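Local coordinates for coat protein (Leviviridae sp., PDB 6YFR), which forms the shell of a single-stranded RNA bacteriophage particle, here assembled as a virus-like particle, and probably packages the phage genome, at residues 7-12 against 17-22; 57-62 against 68-73. All blocks are in the same frame, centred on the assembly; numbering follows the deposited sequence.

Overall arrangement
Both contacts belong to one antiparallel sheet and follow each other along the chain. Contact 1 (7-12 with 17-22) joins the first two strands, 5-9 and 16-22; strand 5-9 is outermost within this chain. Contact 2 (57-62 with 68-73) joins the last two, 47-59 and 70-82, and strand 70-82 is the other outermost strand within the chain. Strand 34-41 runs between the two hairpins. The contact centres are 23 Å apart and the nearest atoms about 8 Å, so the two do not touch. Both reach a second copy of the protein, as expected of a coat protein that builds its shell from interlocked subunits.

Contact 1 of 2, residues 7-12 against 17-22; sequences QYSPPV and KSTWNV
Gln7 and Ser9 pair with Trp20 and Thr19 across the N-terminal beta hairpin, strands 5-9 and 16-22, and the chain turns a corner at Tyr8 between them. The pairing is antiparallel and irregular. Tyr8 and Ser9 both face Thr19. Thr19 O therefore accepts two backbone bonds, from Tyr8 N at 2.9 Å and Ser9 N at 3.1 Å, and both donors are tilted from its carbonyl plane. Thr19 N returns a straighter bond to Ser9 O (3.0 Å, 168° at the hydrogen). The Thr19 hydroxyl sits between its own N and carbonyl carbon (chi1 64°). There it takes a weak bond from Ser9 N and meets the edge of the Tyr8 ring near its plane.

Gln7 and Trp20 lie side by side on one face of the sheet. Gln7 CG stands over the five-membered ring, 4.3 Å from its centroid, in a CH-pi contact. Gln7 OE1 is above the same ring system, 3.0 Å from its plane and offset to the rim. The amide and ring planes differ by 26°. Asn21 crosses Tyr8, with Asn21 ND2 over one face of the phenol ring, 3.4 Å from Tyr8 CG. Gln34 NE2 bonds to Asn21 OD1 and so fixes this amide from strand 34-41.

In a second subunit, Phe104 packs edge-to-face with Trp20, and Leu117 packs on Pro11. Pro14 of a third subunit packs on Tyr8. The doubled pairing at Thr19 is a classic beta bulge, set in the first hairpin of the coat-protein sheet.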
loop_
_atom_site.group_PDB
_atom_site.type_symbol
_atom_site.label_atom_id
_atom_site.label_comp_id
_atom_site.label_asym_id
_atom_site.label_seq_id
_atom_site.Cartn_x
_atom_site.Cartn_y
_atom_site.Cartn_z
ATOM N N GLN A 7 -60.712 54.258 -8.749
ATOM C CA GLN A 7 -59.672 53.563 -9.493
ATOM C C GLN A 7 -58.315 54.194 -9.209
ATOM O O GLN A 7 -58.090 55.367 -9.522
ATOM C CB GLN A 7 -59.977 53.596 -10.985
ATOM C CG GLN A 7 -59.107 52.654 -11.787
ATOM C CD GLN A 7 -59.831 52.092 -12.988
ATOM O OE1 GLN A 7 -59.907 50.877 -13.165
ATOM N NE2 GLN A 7 -60.367 52.976 -13.827
ATOM N N TYR A 8 -57.413 53.406 -8.620
ATOM C CA TYR A 8 -56.059 53.834 -8.282
ATOM C C TYR A 8 -55.084 53.593 -9.433
ATOM O O TYR A 8 -54.467 54.540 -9.931
ATOM C CB TYR A 8 -55.605 53.115 -7.004
ATOM C CG TYR A 8 -54.135 53.232 -6.652
ATOM C CD1 TYR A 8 -53.564 54.460 -6.332
ATOM C CD2 TYR A 8 -53.330 52.099 -6.603
ATOM C CE1 TYR A 8 -52.216 54.555 -5.998
ATOM C CE2 TYR A 8 -51.991 52.181 -6.271
ATOM C CZ TYR A 8 -51.438 53.409 -5.968
ATOM O OH TYR A 8 -50.104 53.480 -5.637
ATOM N N SER A 9 -54.944 52.345 -9.878
ATOM C CA SER A 9 -54.138 52.048 -11.059
ATOM C C SER A 9 -55.046 51.645 -12.211
ATOM O O SER A 9 -55.643 50.558 -12.170
ATOM C CB SER A 9 -53.126 50.940 -10.772
ATOM O OG SER A 9 -52.416 50.593 -11.954
ATOM N N PRO A 10 -55.170 52.462 -13.251
ATOM C CA PRO A 10 -56.166 52.204 -14.289
ATOM C C PRO A 10 -55.693 51.126 -15.244
ATOM O O PRO A 10 -54.498 50.784 -15.266
ATOM C CB PRO A 10 -56.285 53.561 -14.993
ATOM C CG PRO A 10 -54.905 54.125 -14.881
ATOM C CD PRO A 10 -54.359 53.653 -13.550
ATOM N N PRO A 11 -56.595 50.547 -16.036
ATOM C CA PRO A 11 -56.174 49.523 -16.996
ATOM C C PRO A 11 -55.315 50.121 -18.095
ATOM O O PRO A 11 -55.576 51.216 -18.600
ATOM C CB PRO A 11 -57.497 48.975 -17.543
ATOM C CG PRO A 11 -58.465 50.083 -17.350
ATOM C CD PRO A 11 -58.056 50.746 -16.063
ATOM N N VAL A 12 -54.284 49.378 -18.459
ATOM C CA VAL A 12 -53.277 49.818 -19.406
ATOM C C VAL A 12 -53.397 49.060 -20.721
ATOM O O VAL A 12 -53.492 49.656 -21.795
ATOM C CB VAL A 12 -51.870 49.656 -18.791
ATOM C CG1 VAL A 12 -50.806 50.077 -19.763
ATOM C CG2 VAL A 12 -51.780 50.420 -17.469
ATOM N N LYS A 17 -53.172 43.966 -14.821
ATOM C CA LYS A 17 -53.858 44.227 -13.562
ATOM C C LYS A 17 -54.429 45.636 -13.553
ATOM O O LYS A 17 -53.831 46.564 -14.105
ATOM C CB LYS A 17 -52.920 44.063 -12.353
ATOM C CG LYS A 17 -52.531 42.630 -12.026
ATOM C CD LYS A 17 -51.877 42.536 -10.648
ATOM C CE LYS A 17 -50.633 43.410 -10.551
ATOM N NZ LYS A 17 -49.929 43.252 -9.245
ATOM N N SER A 18 -55.585 45.782 -12.915
ATOM C CA SER A 18 -56.184 47.073 -12.616
ATOM C C SER A 18 -56.591 47.062 -11.150
ATOM O O SER A 18 -57.056 46.036 -10.645
ATOM C CB SER A 18 -57.394 47.348 -13.516
ATOM O OG SER A 18 -58.156 48.440 -13.034
ATOM N N THR A 19 -56.399 48.185 -10.453
ATOM C CA THR A 19 -56.669 48.228 -9.020
ATOM C C THR A 19 -57.525 49.432 -8.654
ATOM O O THR A 19 -57.316 50.540 -9.159
ATOM C CB THR A 19 -55.373 48.260 -8.190
ATOM O OG1 THR A 19 -54.658 49.470 -8.454
ATOM C CG2 THR A 19 -54.486 47.066 -8.516
ATOM N N TRP A 20 -58.488 49.190 -7.769
ATOM C CA TRP A 20 -59.293 50.212 -7.120
ATOM C C TRP A 20 -58.960 50.236 -5.635
ATOM O O TRP A 20 -58.734 49.184 -5.025
ATOM C CB TRP A 20 -60.789 49.937 -7.282
ATOM C CG TRP A 20 -61.285 49.920 -8.687
ATOM C CD1 TRP A 20 -61.994 50.902 -9.314
ATOM C CD2 TRP A 20 -61.131 48.863 -9.641
ATOM N NE1 TRP A 20 -62.286 50.526 -10.602
ATOM C CE2 TRP A 20 -61.768 49.278 -10.828
ATOM C CE3 TRP A 20 -60.513 47.611 -9.610
ATOM C CZ2 TRP A 20 -61.804 48.486 -11.970
ATOM C CZ3 TRP A 20 -60.552 46.825 -10.749
ATOM C CH2 TRP A 20 -61.194 47.265 -11.911
ATOM N N ASN A 21 -58.943 51.431 -5.056
ATOM C CA ASN A 21 -58.771 51.601 -3.622
ATOM C C ASN A 21 -60.114 51.904 -2.973
ATOM O O ASN A 21 -60.940 52.634 -3.537
ATOM C CB ASN A 21 -57.783 52.727 -3.304
ATOM C CG ASN A 21 -56.342 52.341 -3.572
ATOM O OD1 ASN A 21 -56.035 51.180 -3.846
ATOM N ND2 ASN A 21 -55.445 53.318 -3.484
ATOM N N VAL A 22 -60.323 51.336 -1.788
ATOM C CA VAL A 22 -61.507 51.625 -0.987
ATOM C C VAL A 22 -61.328 52.983 -0.325
ATOM O O VAL A 22 -60.348 53.214 0.392
ATOM C CB VAL A 22 -61.736 50.528 0.063
ATOM C CG1 VAL A 22 -62.830 50.945 1.029
ATOM C CG2 VAL A 22 -62.074 49.221 -0.609
#

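Contact 2 of 2, residues 57-62 against 68-73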
loop_
_atom_site.group_PDB
_atom_site.type_symbol
_atom_site.label_atom_id
_atom_site.label_comp_id
_atom_site.label_asym_id
_atom_site.label_seq_id
_atom_site.Cartn_x
_atom_site.Cartn_y
_atom_site.Cartn_z
ATOM N N TYR A 57 -57.821 44.783 4.690
ATOM C CA TYR A 57 -56.890 44.660 5.802
ATOM C C TYR A 57 -57.547 45.213 7.060
ATOM O O TYR A 57 -57.946 46.383 7.095
ATOM C CB TYR A 57 -55.585 45.388 5.488
ATOM C CG TYR A 57 -54.984 44.976 4.165
ATOM C CD1 TYR A 57 -54.334 43.755 4.024
ATOM C CD2 TYR A 57 -55.073 45.804 3.052
ATOM C CE1 TYR A 57 -53.785 43.370 2.811
ATOM C CE2 TYR A 57 -54.525 45.429 1.835
ATOM C CZ TYR A 57 -53.883 44.213 1.720
ATOM O OH TYR A 57 -53.338 43.838 0.513
ATOM N N ILE A 58 -57.660 44.375 8.086
ATOM C CA ILE A 58 -58.389 44.725 9.301
ATOM C C ILE A 58 -57.510 44.416 10.509
ATOM O O ILE A 58 -56.850 43.366 10.548
ATOM C CB ILE A 58 -59.740 43.987 9.355
ATOM C CG1 ILE A 58 -60.583 44.443 10.546
ATOM C CG2 ILE A 58 -59.543 42.472 9.375
ATOM C CD1 ILE A 58 -61.990 43.879 10.532
ATOM N N PRO A 59 -57.440 45.308 11.496
ATOM C CA PRO A 59 -56.605 45.037 12.671
ATOM C C PRO A 59 -57.188 43.924 13.524
ATOM O O PRO A 59 -58.405 43.748 13.615
ATOM C CB PRO A 59 -56.601 46.373 13.424
ATOM C CG PRO A 59 -57.836 47.078 12.955
ATOM C CD PRO A 59 -58.016 46.664 11.524
ATOM N N SER A 60 -56.290 43.166 14.158
ATOM C CA SER A 60 -56.704 42.011 14.948
ATOM C C SER A 60 -57.472 42.404 16.202
ATOM O O SER A 60 -58.160 41.557 16.781
ATOM C CB SER A 60 -55.485 41.174 15.337
ATOM O OG SER A 60 -54.612 41.909 16.177
ATOM N N THR A 61 -57.368 43.657 16.635
ATOM C CA THR A 61 -58.061 44.139 17.819
ATOM C C THR A 61 -58.893 45.368 17.471
ATOM O O THR A 61 -58.698 46.006 16.432
ATOM C CB THR A 61 -57.073 44.479 18.942
ATOM O OG1 THR A 61 -56.119 45.437 18.466
ATOM C CG2 THR A 61 -56.341 43.227 19.403
ATOM N N ASN A 62 -59.834 45.692 18.361
ATOM C CA ASN A 62 -60.714 46.830 18.120
ATOM C C ASN A 62 -59.978 48.155 18.266
ATOM O O ASN A 62 -60.311 49.125 17.576
ATOM C CB ASN A 62 -61.909 46.777 19.069
ATOM C CG ASN A 62 -62.891 45.680 18.707
ATOM O OD1 ASN A 62 -63.354 45.596 17.569
ATOM N ND2 ASN A 62 -63.206 44.825 19.674
ATOM N N THR A 68 -51.144 44.406 18.246
ATOM C CA THR A 68 -52.079 44.534 17.138
ATOM C C THR A 68 -51.446 44.032 15.848
ATOM O O THR A 68 -50.467 44.605 15.361
ATOM C CB THR A 68 -52.516 45.991 16.982
ATOM O OG1 THR A 68 -53.259 46.398 18.138
ATOM C CG2 THR A 68 -53.372 46.170 15.739
ATOM N N GLU A 69 -51.999 42.953 15.303
ATOM C CA GLU A 69 -51.602 42.432 14.007
ATOM C C GLU A 69 -52.624 42.848 12.958
ATOM O O GLU A 69 -53.668 43.428 13.266
ATOM C CB GLU A 69 -51.459 40.908 14.052
ATOM C CG GLU A 69 -50.379 40.421 15.002
ATOM C CD GLU A 69 -50.234 38.912 15.004
ATOM O OE1 GLU A 69 -51.122 38.228 14.451
ATOM O OE2 GLU A 69 -49.231 38.414 15.557
ATOM N N TRP A 70 -52.313 42.543 11.704
ATOM C CA TRP A 70 -53.169 42.906 10.581
ATOM C C TRP A 70 -53.620 41.633 9.877
ATOM O O TRP A 70 -52.836 40.994 9.170
ATOM C CB TRP A 70 -52.445 43.847 9.630
ATOM C CG TRP A 70 -52.318 45.211 10.195
ATOM C CD1 TRP A 70 -51.285 45.696 10.933
ATOM C CD2 TRP A 70 -53.275 46.268 10.093
ATOM N NE1 TRP A 70 -51.531 47.000 11.290
ATOM C CE2 TRP A 70 -52.748 47.374 10.788
ATOM C CE3 TRP A 70 -54.524 46.391 9.476
ATOM C CZ2 TRP A 70 -53.425 48.589 10.879
ATOM C CZ3 TRP A 70 -55.195 47.597 9.571
ATOM C CH2 TRP A 70 -54.645 48.678 10.270
ATOM N N ASP A 71 -54.879 41.263 10.088
ATOM C CA ASP A 71 -55.464 40.160 9.353
ATOM C C ASP A 71 -55.987 40.664 8.012
ATOM O O ASP A 71 -56.213 41.862 7.812
ATOM C CB ASP A 71 -56.593 39.514 10.158
ATOM C CG ASP A 71 -56.162 39.130 11.562
ATOM O OD1 ASP A 71 -55.069 38.545 11.715
ATOM O OD2 ASP A 71 -56.920 39.418 12.514
ATOM N N THR A 72 -56.171 39.734 7.083
ATOM C CA THR A 72 -56.659 40.055 5.749
ATOM C C THR A 72 -57.911 39.240 5.471
ATOM O O THR A 72 -57.873 38.005 5.513
ATOM C CB THR A 72 -55.594 39.777 4.688
ATOM O OG1 THR A 72 -54.423 40.551 4.971
ATOM C CG2 THR A 72 -56.116 40.142 3.311
ATOM N N ILE A 73 -59.017 39.930 5.209
ATOM C CA ILE A 73 -60.212 39.299 4.662
ATOM C C ILE A 73 -60.032 39.246 3.148
ATOM O O ILE A 73 -59.979 40.286 2.484
ATOM C CB ILE A 73 -61.482 40.061 5.051
ATOM C CG1 ILE A 73 -61.540 40.241 6.570
ATOM C CG2 ILE A 73 -62.711 39.322 4.564
ATOM C CD1 ILE A 73 -62.727 41.048 7.044
#
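Ile58 and Asp71 form the central pair of this hairpin. Ile58 N bonds to Asp71 O at 2.9 Å and nearly straight, 173° at the hydrogen. Asp71 N returns a more bent bond to Ile58 O (131°). Farther toward the turn, Ser60 N bonds to Glu69 O at 2.8 Å. With chi1 at 64° the Ser60 hydroxyl folds back over its own backbone, and Ser60 OG accepts a hydrogen bond from Glu69 N at 2.9 Å. Ser60 thus grips Glu69 with both a backbone and a side-chain group.

Pro59 and Trp70 share one face with Tyr57 and Thr72. The six-membered side of the indole lies against the proline, with Trp70 CZ3 3.6 Å from Pro59 CD. Pro59 CA stands above the indole plane near its rim, and Tyr57 O meets the ring at its edge, in plane. Thr72 points the same way as Tyr57, and Thr72 OG1 reaches the tyrosine edge 3.3 Å from Tyr57 CD1. On the other face Ile58 CG2 touches Ile73 CG1 at 4.1 Å.

At the turn, Thr61 OG1 and Thr68 OG1 are 3.0 Å apart. Each hydroxyl also has a hydrogen-bond partner in the connecting loop: Ser63 O for Thr61 and Ser65 OG for Thr68. Leu31 packs on both Tyr57 and Trp70. Asn87 ND2 of a second subunit bonds to Pro59 O, while Leu82 and Thr94 of that subunit pack on Asp71 and Ile73. The contact lies at the turn end of hairpin 47-59/70-82; strand 34-41 flanks 47-59 on its other side, and helix 90-107 follows 70-82 in the chain.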